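Local coordinates for maternal protein tudor (Drosophila melanogaster, PDB 3NTK) that binds methylarginine-bearing Aubergine, may act in piRNA metabolism through Piwi proteins, and is required during oogenesis for primordial germ cells to form, at residues Cys54-Pro59 against Gln92-Leu97; Lys120-Leu125 against Glu164-Cys169; Phe138-Leu143 against His151-Phe156. One frame throughout, in Å; residues are numbered along the deposited sequence.

Contact 1 (Cys54-Pro59 against Gln92-Leu97)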
loop_
_atom_site.group_PDB
_atom_site.type_symbol
_atom_site.label_atom_id
_atom_site.label_comp_id
_atom_site.label_asym_id
_atom_site.label_seq_id
_atom_site.Cartn_x
_atom_site.Cartn_y
_atom_site.Cartn_z
ATOM N N CYS A 54 -15.135 2.305 2.050
ATOM C CA CYS A 54 -16.068 1.763 1.076
ATOM C C CYS A 54 -15.326 0.901 0.067
ATOM O O CYS A 54 -14.176 0.518 0.277
ATOM C CB CYS A 54 -16.769 2.910 0.341
ATOM S SG CYS A 54 -15.632 3.949 -0.638
ATOM N N VAL A 55 -16.017 0.587 -1.019
ATOM C CA VAL A 55 -15.465 -0.188 -2.115
ATOM C C VAL A 55 -15.471 0.818 -3.253
ATOM O O VAL A 55 -16.505 1.411 -3.549
ATOM C CB VAL A 55 -16.368 -1.389 -2.468
ATOM C CG1 VAL A 55 -15.828 -2.109 -3.691
ATOM C CG2 VAL A 55 -16.433 -2.348 -1.288
ATOM N N ALA A 56 -14.317 1.030 -3.876
ATOM C CA ALA A 56 -14.215 1.996 -4.956
ATOM C C ALA A 56 -13.495 1.411 -6.162
ATOM O O ALA A 56 -12.638 0.538 -6.033
ATOM C CB ALA A 56 -13.490 3.248 -4.462
ATOM N N GLN A 57 -13.844 1.903 -7.343
ATOM C CA GLN A 57 -13.225 1.404 -8.557
ATOM C C GLN A 57 -12.009 2.235 -8.950
ATOM O O GLN A 57 -12.061 3.460 -8.969
ATOM C CB GLN A 57 -14.243 1.403 -9.699
ATOM C CG GLN A 57 -13.702 0.835 -10.993
ATOM C CD GLN A 57 -14.753 0.791 -12.084
ATOM O OE1 GLN A 57 -15.344 1.813 -12.435
ATOM N NE2 GLN A 57 -14.994 -0.397 -12.621
ATOM N N PHE A 58 -10.913 1.548 -9.241
ATOM C CA PHE A 58 -9.677 2.194 -9.674
ATOM C C PHE A 58 -9.834 2.338 -11.187
ATOM O O PHE A 58 -9.795 1.349 -11.912
ATOM C CB PHE A 58 -8.486 1.290 -9.334
ATOM C CG PHE A 58 -7.144 1.867 -9.705
ATOM C CD1 PHE A 58 -6.940 3.242 -9.743
ATOM C CD2 PHE A 58 -6.068 1.025 -9.954
ATOM C CE1 PHE A 58 -5.673 3.771 -10.022
ATOM C CE2 PHE A 58 -4.795 1.542 -10.233
ATOM C CZ PHE A 58 -4.601 2.915 -10.265
ATOM N N PRO A 59 -10.026 3.574 -11.675
ATOM C CA PRO A 59 -10.205 3.885 -13.100
ATOM C C PRO A 59 -9.182 3.274 -14.050
ATOM O O PRO A 59 -9.512 2.891 -15.170
ATOM C CB PRO A 59 -10.160 5.410 -13.127
ATOM C CG PRO A 59 -10.730 5.781 -11.794
ATOM C CD PRO A 59 -10.022 4.813 -10.878
ATOM N N GLN A 92 -15.214 7.945 -9.260
ATOM C CA GLN A 92 -16.609 8.350 -9.115
ATOM C C GLN A 92 -17.483 7.151 -8.779
ATOM O O GLN A 92 -18.675 7.302 -8.523
ATOM C CB GLN A 92 -17.132 8.967 -10.417
ATOM C CG GLN A 92 -16.460 10.256 -10.838
ATOM C CD GLN A 92 -17.090 10.843 -12.087
ATOM O OE1 GLN A 92 -17.127 10.199 -13.134
ATOM N NE2 GLN A 92 -17.593 12.068 -11.978
ATOM N N GLN A 93 -16.892 5.962 -8.779
ATOM C CA GLN A 93 -17.652 4.747 -8.513
ATOM C C GLN A 93 -17.410 4.188 -7.116
ATOM O O GLN A 93 -16.314 3.717 -6.808
ATOM C CB GLN A 93 -17.309 3.688 -9.566
ATOM C CG GLN A 93 -17.511 4.158 -11.008
ATOM C CD GLN A 93 -18.916 4.695 -11.263
ATOM O OE1 GLN A 93 -19.899 4.159 -10.751
ATOM N NE2 GLN A 93 -19.013 5.749 -12.070
ATOM N N PHE A 94 -18.443 4.238 -6.280
ATOM C CA PHE A 94 -18.338 3.744 -4.914
ATOM C C PHE A 94 -19.477 2.805 -4.577
ATOM O O PHE A 94 -20.639 3.056 -4.932
ATOM C CB PHE A 94 -18.370 4.898 -3.909
ATOM C CG PHE A 94 -17.499 6.055 -4.285
ATOM C CD1 PHE A 94 -17.986 7.075 -5.093
ATOM C CD2 PHE A 94 -16.185 6.120 -3.844
ATOM C CE1 PHE A 94 -17.176 8.148 -5.458
ATOM C CE2 PHE A 94 -15.363 7.189 -4.204
ATOM C CZ PHE A 94 -15.864 8.205 -5.013
ATOM N N ARG A 95 -19.143 1.721 -3.885
ATOM C CA ARG A 95 -20.150 0.770 -3.462
ATOM C C ARG A 95 -19.948 0.517 -1.979
ATOM O O ARG A 95 -18.865 0.750 -1.439
ATOM C CB ARG A 95 -20.039 -0.516 -4.276
ATOM C CG ARG A 95 -20.250 -0.239 -5.766
ATOM C CD ARG A 95 -20.301 -1.486 -6.603
ATOM N NE ARG A 95 -20.461 -1.137 -8.013
ATOM C CZ ARG A 95 -20.470 -2.014 -9.009
ATOM N NH1 ARG A 95 -20.332 -3.309 -8.756
ATOM N NH2 ARG A 95 -20.591 -1.590 -10.262
ATOM N N GLN A 96 -20.992 0.047 -1.318
ATOM C CA GLN A 96 -20.904 -0.199 0.109
ATOM C C GLN A 96 -20.056 -1.413 0.472
ATOM O O GLN A 96 -20.124 -2.455 -0.170
ATOM C CB GLN A 96 -22.309 -0.327 0.691
ATOM C CG GLN A 96 -23.034 1.008 0.695
ATOM C CD GLN A 96 -24.331 0.971 1.465
ATOM O OE1 GLN A 96 -24.412 0.360 2.533
ATOM N NE2 GLN A 96 -25.352 1.644 0.939
ATOM N N LEU A 97 -19.236 -1.251 1.502
ATOM C CA LEU A 97 -18.378 -2.336 1.966
ATOM C C LEU A 97 -19.086 -3.072 3.099
ATOM O O LEU A 97 -19.412 -2.478 4.125
ATOM C CB LEU A 97 -17.048 -1.772 2.472
ATOM C CG LEU A 97 -16.019 -2.739 3.071
ATOM C CD1 LEU A 97 -15.500 -3.687 1.992
ATOM C CD2 LEU A 97 -14.867 -1.932 3.673
#

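Contact 2 (Lys120-Leu125 against Glu164-Cys169)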
loop_
_atom_site.group_PDB
_atom_site.type_symbol
_atom_site.label_atom_id
_atom_site.label_comp_id
_atom_site.label_asym_id
_atom_site.label_seq_id
_atom_site.Cartn_x
_atom_site.Cartn_y
_atom_site.Cartn_z
ATOM N N LYS A 120 23.270 9.796 0.894
ATOM C CA LYS A 120 22.613 10.757 0.022
ATOM C C LYS A 120 22.508 10.139 -1.373
ATOM O O LYS A 120 21.470 10.228 -2.027
ATOM C CB LYS A 120 23.444 12.040 -0.020
ATOM C CG LYS A 120 22.738 13.251 -0.595
ATOM C CD LYS A 120 23.562 14.506 -0.325
ATOM C CE LYS A 120 22.792 15.767 -0.680
ATOM N NZ LYS A 120 23.528 16.995 -0.259
ATOM N N CYS A 121 23.592 9.501 -1.809
ATOM C CA CYS A 121 23.637 8.845 -3.115
ATOM C C CYS A 121 22.653 7.680 -3.150
ATOM O O CYS A 121 21.899 7.525 -4.113
ATOM C CB CYS A 121 25.054 8.334 -3.395
ATOM S SG CYS A 121 25.316 7.500 -5.002
ATOM N N ASP A 122 22.655 6.860 -2.100
ATOM C CA ASP A 122 21.736 5.723 -2.039
ATOM C C ASP A 122 20.301 6.194 -2.221
ATOM O O ASP A 122 19.556 5.649 -3.031
ATOM C CB ASP A 122 21.831 4.991 -0.694
ATOM C CG ASP A 122 23.148 4.271 -0.501
ATOM O OD1 ASP A 122 23.735 3.824 -1.506
ATOM O OD2 ASP A 122 23.586 4.136 0.663
ATOM N N ALA A 123 19.919 7.210 -1.450
ATOM C CA ALA A 123 18.567 7.748 -1.503
ATOM C C ALA A 123 18.133 8.133 -2.911
ATOM O O ALA A 123 17.005 7.836 -3.332
ATOM C CB ALA A 123 18.454 8.956 -0.575
ATOM N N ALA A 124 19.026 8.789 -3.643
ATOM C CA ALA A 124 18.721 9.231 -5.001
ATOM C C ALA A 124 18.619 8.093 -6.009
ATOM O O ALA A 124 17.829 8.161 -6.950
ATOM C CB ALA A 124 19.775 10.251 -5.468
ATOM N N LEU A 125 19.414 7.048 -5.806
ATOM C CA LEU A 125 19.438 5.897 -6.706
ATOM C C LEU A 125 18.349 4.866 -6.404
ATOM O O LEU A 125 17.962 4.080 -7.275
ATOM C CB LEU A 125 20.802 5.209 -6.612
ATOM C CG LEU A 125 21.469 4.643 -7.871
ATOM C CD1 LEU A 125 22.508 3.625 -7.436
ATOM C CD2 LEU A 125 20.455 3.994 -8.792
ATOM N N GLU A 164 24.245 -2.085 0.241
ATOM C CA GLU A 164 25.250 -2.976 -0.326
ATOM C C GLU A 164 24.907 -3.379 -1.756
ATOM O O GLU A 164 25.799 -3.614 -2.567
ATOM C CB GLU A 164 25.393 -4.238 0.527
ATOM C CG GLU A 164 26.438 -5.207 0.002
ATOM C CD GLU A 164 26.500 -6.494 0.799
ATOM O OE1 GLU A 164 26.643 -6.419 2.039
ATOM O OE2 GLU A 164 26.409 -7.579 0.183
ATOM N N LYS A 165 23.615 -3.452 -2.067
ATOM C CA LYS A 165 23.180 -3.841 -3.404
ATOM C C LYS A 165 23.151 -2.669 -4.379
ATOM O O LYS A 165 22.986 -2.862 -5.583
ATOM C CB LYS A 165 21.798 -4.499 -3.338
ATOM C CG LYS A 165 21.681 -5.553 -2.249
ATOM C CD LYS A 165 22.683 -6.685 -2.422
ATOM C CE LYS A 165 22.328 -7.573 -3.596
ATOM N NZ LYS A 165 23.144 -8.820 -3.590
ATOM N N LEU A 166 23.291 -1.453 -3.858
ATOM C CA LEU A 166 23.314 -0.260 -4.701
ATOM C C LEU A 166 24.774 -0.060 -5.098
ATOM O O LEU A 166 25.494 0.728 -4.496
ATOM C CB LEU A 166 22.799 0.955 -3.927
ATOM C CG LEU A 166 21.336 0.889 -3.472
ATOM C CD1 LEU A 166 20.989 2.136 -2.674
ATOM C CD2 LEU A 166 20.423 0.759 -4.685
ATOM N N GLN A 167 25.196 -0.790 -6.124
ATOM C CA GLN A 167 26.575 -0.753 -6.587
ATOM C C GLN A 167 27.113 0.582 -7.090
ATOM O O GLN A 167 28.306 0.849 -6.959
ATOM C CB GLN A 167 26.776 -1.827 -7.658
ATOM C CG GLN A 167 26.461 -3.230 -7.159
ATOM C CD GLN A 167 26.810 -4.299 -8.170
ATOM O OE1 GLN A 167 26.259 -4.332 -9.272
ATOM N NE2 GLN A 167 27.733 -5.179 -7.802
ATOM N N GLU A 168 26.246 1.416 -7.656
ATOM C CA GLU A 168 26.669 2.710 -8.179
ATOM C C GLU A 168 26.992 3.750 -7.107
ATOM O O GLU A 168 27.479 4.834 -7.427
ATOM C CB GLU A 168 25.610 3.272 -9.136
ATOM C CG GLU A 168 25.379 2.420 -10.381
ATOM C CD GLU A 168 24.253 1.411 -10.217
ATOM O OE1 GLU A 168 24.177 0.758 -9.155
ATOM O OE2 GLU A 168 23.445 1.268 -11.161
ATOM N N CYS A 169 26.722 3.433 -5.844
ATOM C CA CYS A 169 27.013 4.372 -4.763
ATOM C C CYS A 169 28.092 3.842 -3.828
ATOM O O CYS A 169 28.176 2.606 -3.668
ATOM C CB CYS A 169 25.755 4.665 -3.942
ATOM S SG CYS A 169 24.466 5.660 -4.759
ATOM O OXT CYS A 169 28.822 4.678 -3.247
#

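Contact 3 (Phe138-Leu143 against His151-Phe156)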
loop_
_atom_site.group_PDB
_atom_site.type_symbol
_atom_site.label_atom_id
_atom_site.label_comp_id
_atom_site.label_asym_id
_atom_site.label_seq_id
_atom_site.Cartn_x
_atom_site.Cartn_y
_atom_site.Cartn_z
ATOM N N PHE A 138 11.595 -8.084 -1.364
ATOM C CA PHE A 138 12.572 -7.360 -0.558
ATOM C C PHE A 138 12.304 -7.819 0.863
ATOM O O PHE A 138 11.339 -8.539 1.108
ATOM C CB PHE A 138 12.339 -5.843 -0.621
ATOM C CG PHE A 138 12.755 -5.209 -1.916
ATOM C CD1 PHE A 138 11.932 -5.262 -3.030
ATOM C CD2 PHE A 138 13.987 -4.572 -2.022
ATOM C CE1 PHE A 138 12.330 -4.690 -4.239
ATOM C CE2 PHE A 138 14.394 -3.998 -3.224
ATOM C CZ PHE A 138 13.567 -4.057 -4.332
ATOM N N GLN A 139 13.157 -7.429 1.799
ATOM C CA GLN A 139 12.916 -7.772 3.195
ATOM C C GLN A 139 12.999 -6.483 3.992
ATOM O O GLN A 139 13.712 -5.552 3.615
ATOM C CB GLN A 139 13.951 -8.757 3.742
ATOM C CG GLN A 139 13.951 -10.118 3.075
ATOM C CD GLN A 139 14.571 -10.066 1.706
ATOM O OE1 GLN A 139 15.690 -9.567 1.541
ATOM N NE2 GLN A 139 13.858 -10.581 0.710
ATOM N N VAL A 140 12.247 -6.421 5.081
ATOM C CA VAL A 140 12.275 -5.248 5.939
ATOM C C VAL A 140 12.427 -5.685 7.380
ATOM O O VAL A 140 11.875 -6.709 7.790
ATOM C CB VAL A 140 10.981 -4.394 5.832
ATOM C CG1 VAL A 140 10.910 -3.713 4.476
ATOM C CG2 VAL A 140 9.751 -5.268 6.069
ATOM N N GLU A 141 13.210 -4.924 8.136
ATOM C CA GLU A 141 13.380 -5.183 9.553
ATOM C C GLU A 141 12.540 -4.064 10.151
ATOM O O GLU A 141 12.798 -2.894 9.882
ATOM C CB GLU A 141 14.841 -5.015 9.983
ATOM C CG GLU A 141 15.127 -5.537 11.390
ATOM C CD GLU A 141 16.412 -4.978 11.991
ATOM O OE1 GLU A 141 17.363 -4.698 11.230
ATOM O OE2 GLU A 141 16.472 -4.834 13.232
ATOM N N ILE A 142 11.516 -4.413 10.923
ATOM C CA ILE A 142 10.663 -3.393 11.527
ATOM C C ILE A 142 11.255 -2.930 12.852
ATOM O O ILE A 142 11.303 -3.684 13.826
ATOM C CB ILE A 142 9.230 -3.920 11.753
ATOM C CG1 ILE A 142 8.657 -4.434 10.433
ATOM C CG2 ILE A 142 8.337 -2.803 12.294
ATOM C CD1 ILE A 142 7.252 -4.996 10.549
ATOM N N LEU A 143 11.711 -1.683 12.877
ATOM C CA LEU A 143 12.319 -1.121 14.069
ATOM C C LEU A 143 11.266 -0.568 15.015
ATOM O O LEU A 143 11.466 -0.539 16.230
ATOM C CB LEU A 143 13.306 -0.014 13.683
ATOM C CG LEU A 143 14.403 -0.420 12.694
ATOM C CD1 LEU A 143 15.296 0.777 12.408
ATOM C CD2 LEU A 143 15.218 -1.566 13.263
ATOM N N HIS A 151 5.468 2.110 9.760
ATOM C CA HIS A 151 6.597 1.324 10.252
ATOM C C HIS A 151 7.908 2.021 9.894
ATOM O O HIS A 151 8.078 2.457 8.758
ATOM C CB HIS A 151 6.676 -0.053 9.583
ATOM C CG HIS A 151 5.615 -1.020 10.001
ATOM N ND1 HIS A 151 5.287 -1.248 11.319
ATOM C CD2 HIS A 151 4.876 -1.891 9.273
ATOM C CE1 HIS A 151 4.392 -2.217 11.386
ATOM N NE2 HIS A 151 4.127 -2.626 10.158
ATOM N N VAL A 152 8.825 2.121 10.851
ATOM C CA VAL A 152 10.150 2.679 10.570
ATOM C C VAL A 152 10.930 1.393 10.320
ATOM O O VAL A 152 10.959 0.516 11.174
ATOM C CB VAL A 152 10.750 3.421 11.772
ATOM C CG1 VAL A 152 12.198 3.828 11.452
ATOM C CG2 VAL A 152 9.911 4.657 12.088
ATOM N N VAL A 153 11.545 1.274 9.149
ATOM C CA VAL A 153 12.232 0.037 8.795
ATOM C C VAL A 153 13.636 0.165 8.210
ATOM O O VAL A 153 14.096 1.251 7.873
ATOM C CB VAL A 153 11.395 -0.753 7.749
ATOM C CG1 VAL A 153 9.946 -0.886 8.212
ATOM C CG2 VAL A 153 11.455 -0.043 6.389
ATOM N N ARG A 154 14.305 -0.979 8.108
ATOM C CA ARG A 154 15.618 -1.083 7.485
ATOM C C ARG A 154 15.309 -1.994 6.306
ATOM O O ARG A 154 14.673 -3.039 6.472
ATOM C CB ARG A 154 16.636 -1.742 8.411
ATOM C CG ARG A 154 17.101 -0.852 9.540
ATOM C CD ARG A 154 18.061 -1.596 10.447
ATOM N NE ARG A 154 18.327 -0.852 11.674
ATOM C CZ ARG A 154 18.873 -1.381 12.763
ATOM N NH1 ARG A 154 19.219 -2.661 12.780
ATOM N NH2 ARG A 154 19.065 -0.633 13.840
ATOM N N LEU A 155 15.746 -1.593 5.120
ATOM C CA LEU A 155 15.461 -2.346 3.906
ATOM C C LEU A 155 16.596 -3.263 3.456
ATOM O O LEU A 155 17.775 -2.904 3.529
ATOM C CB LEU A 155 15.108 -1.366 2.782
ATOM C CG LEU A 155 14.659 -1.912 1.424
ATOM C CD1 LEU A 155 13.337 -2.639 1.571
ATOM C CD2 LEU A 155 14.532 -0.760 0.432
ATOM N N PHE A 156 16.219 -4.448 2.989
ATOM C CA PHE A 156 17.180 -5.432 2.506
ATOM C C PHE A 156 16.745 -5.988 1.160
ATOM O O PHE A 156 15.559 -5.997 0.821
ATOM C CB PHE A 156 17.324 -6.590 3.498
ATOM C CG PHE A 156 17.788 -6.167 4.864
ATOM C CD1 PHE A 156 16.939 -5.470 5.716
ATOM C CD2 PHE A 156 19.082 -6.451 5.291
ATOM C CE1 PHE A 156 17.373 -5.055 6.976
ATOM C CE2 PHE A 156 19.526 -6.041 6.549
ATOM C CZ PHE A 156 18.669 -5.341 7.392
#

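Contact 1 (Cys54-Pro59 against Gln92-Leu97)
Val-55 and Arg-95 exchange two backbone bonds: Arg-95 N reaches Val-55 O at 2.7 Å, almost straight (169° at the hydrogen), and Val-55 N reaches Arg-95 O at 2.9 Å. Ala-56 and Phe-94 follow as a non-hydrogen-bonded antiparallel pair, and Gln-57 N bonds to Gln-93 O. The tight side holds Cys-54, Ala-56 and Phe-94. Cys-54 SG, set between the backbone N and the carbonyl carbon (chi1 63°), meets the edge of the Phe-94 ring 3.9 Å from CD2, a sulfur-aromatic contact; Ala-56 CB comes obliquely to the same CD2 at 4.0 Å. Phe-45, Cys-78 and Val-80 pack on Phe-94 too. On the other face Val-55 CG2 touches Leu-97 CD1 at 3.7 Å, the two side chains crossing at about a right angle. The loose side lies at Gln-57 and Gln-93, which run side by side; Gln-57 OE1 rests 3.5 Å from Gln-93 CG, Gln-57 NE2 is held by Glu-62 O, and the bent chain of Gln-93, an exposed residue, leads away from strand 53-58. Strands 53-58 and 87-95 are the first and last of a four-stranded antiparallel sheet, and their pairing closes it as in the barrel-like, SH3-related core of a Tudor domain.

Contact 2 (Lys120-Leu125 against Glu164-Cys169)
Cys-121 SG and Cys-169 SG are joined by a disulfide at 2.0 Å, the two CB-SG bonds turned nearly perpendicular to each other (chi3 -84°). Cys-121 SG lies anti to its backbone N (chi1 -179°), which swings it off the helix towards the chain end. One residue on, Asp-122 can be followed outward. Its CB packs on Leu-166 CD1 at 3.6 Å, and CG passes the same methyl. OD1 then lies between two carbons of the other segment, 3.4 Å from Leu-166 CD1 and 3.3 Å from Cys-169 CB. OD2 makes the polar contacts, accepting a hydrogen bond from Ser-119 N, just ahead of the helix, and bonding to Ser-163 OG. No hydrogen bond joins the two segments, and the disulfide and apolar packing carry the contact. It ties the start of helix 120-131, in the OB-fold part of this extended Tudor domain, to the last residues of the chain, which fold back in an inverse gamma turn centred on Leu-166 and a type I beta turn from Leu-166 to Cys-169. Cys-169 N closes that turn on Leu-166 O at 3.3 Å. Leu-166 also packs against Leu-126 and Phe-129 of the same helix, so it is buried while both cysteines stay exposed. One helical turn past Cys-121, Leu-125 directs CD1 at Glu-168 CB, 3.6 Å away, the two side chains crossing at about a right angle. The bend of Glu-168 at chi2 (93°) puts CD beside that methyl, and OE1 comes within 3.7 Å of Leu-125 CD1. The same Leu-125 CD1 lies 3.9 Å from Cys-169 SG, flanking the disulfide with hydrocarbon.

Contact 3 (Phe138-Leu143 against His151-Phe156)
Gln-139 with Phe-156 and Glu-141 with Arg-154 form hydrogen-bonded antiparallel pairs, Val-140 with Leu-155 and Ile-142 with Val-153 non-hydrogen-bonded ones, on strands whose N-to-C directions differ by 144°. Leu-143 N adds a bond to Val-152 O at 2.9 Å. One face carries Gln-139, Glu-141, Arg-154 and Phe-156. Glu-141 and Arg-154 lie side by side, both pointing the same way, and form a salt bridge in which Arg-154 NH1 meets the syn side of Glu-141 OE1 at 3.2 Å. The carboxylate and guanidinium planes stand 86° apart, a single-oxygen grip and not a flat two-bond pair. Leu-143 CD2 sits over one guanidinium face, 3.5 Å above it and offset toward the rim, while Leu-143 CD1 is 3.5 Å from Arg-154 NE. That NE is buried without a hydrogen-bond partner; Asp-114 OD2 offers it only a long, weak ion pair. An alanine in place of Arg-154 would probably leave Glu-141 without its charged mate and take from Leu-143 CD2 the flat group it lies on. Glu-141 CB also packs 3.9 Å from Phe-156 CE1. On the other face Val-140 CG1 touches Leu-155 CD1 at 3.9 Å. Nearer the turn, the extended end of Ile-142 (chi2 179°) puts CD1 over the centre of the His-151 ring, a CH-pi contact 4.0 Å from the centroid. At the far end Phe-156 O lies at the edge of the Phe-138 ring. The hairpin belongs to the OB-fold part of the domain: strand 4-11 pairs antiparallel with 137-145, strand 109-113 runs parallel beside 151-157 and sends Leu-113 against Val-153 and Leu-155, and helix 120-131 packs Phe-129 and Ile-130 on Phe-138.

How the contacts relate
From the N terminus, strands 4-11 and 16-21 enter the sheet of the OB-fold part, and helix 25-38 leads on to the Tudor core. There contact 1 closes a loop of 32 residues, joining the first and last strands of the four-stranded sheet, before the other two contacts open. After strand 109-113 returns to the first sheet, contact 2 opens at helix 120-131 and closes only at the chain end, 38 residues later. Contact 3, a hairpin with seven residues between its segments, is nested inside that loop. Contacts 2 and 3 have centres 17 Å apart without touching; contact 1 lies on the opposite side of the chain's centre, its own centre 32 Å from that of contact 3.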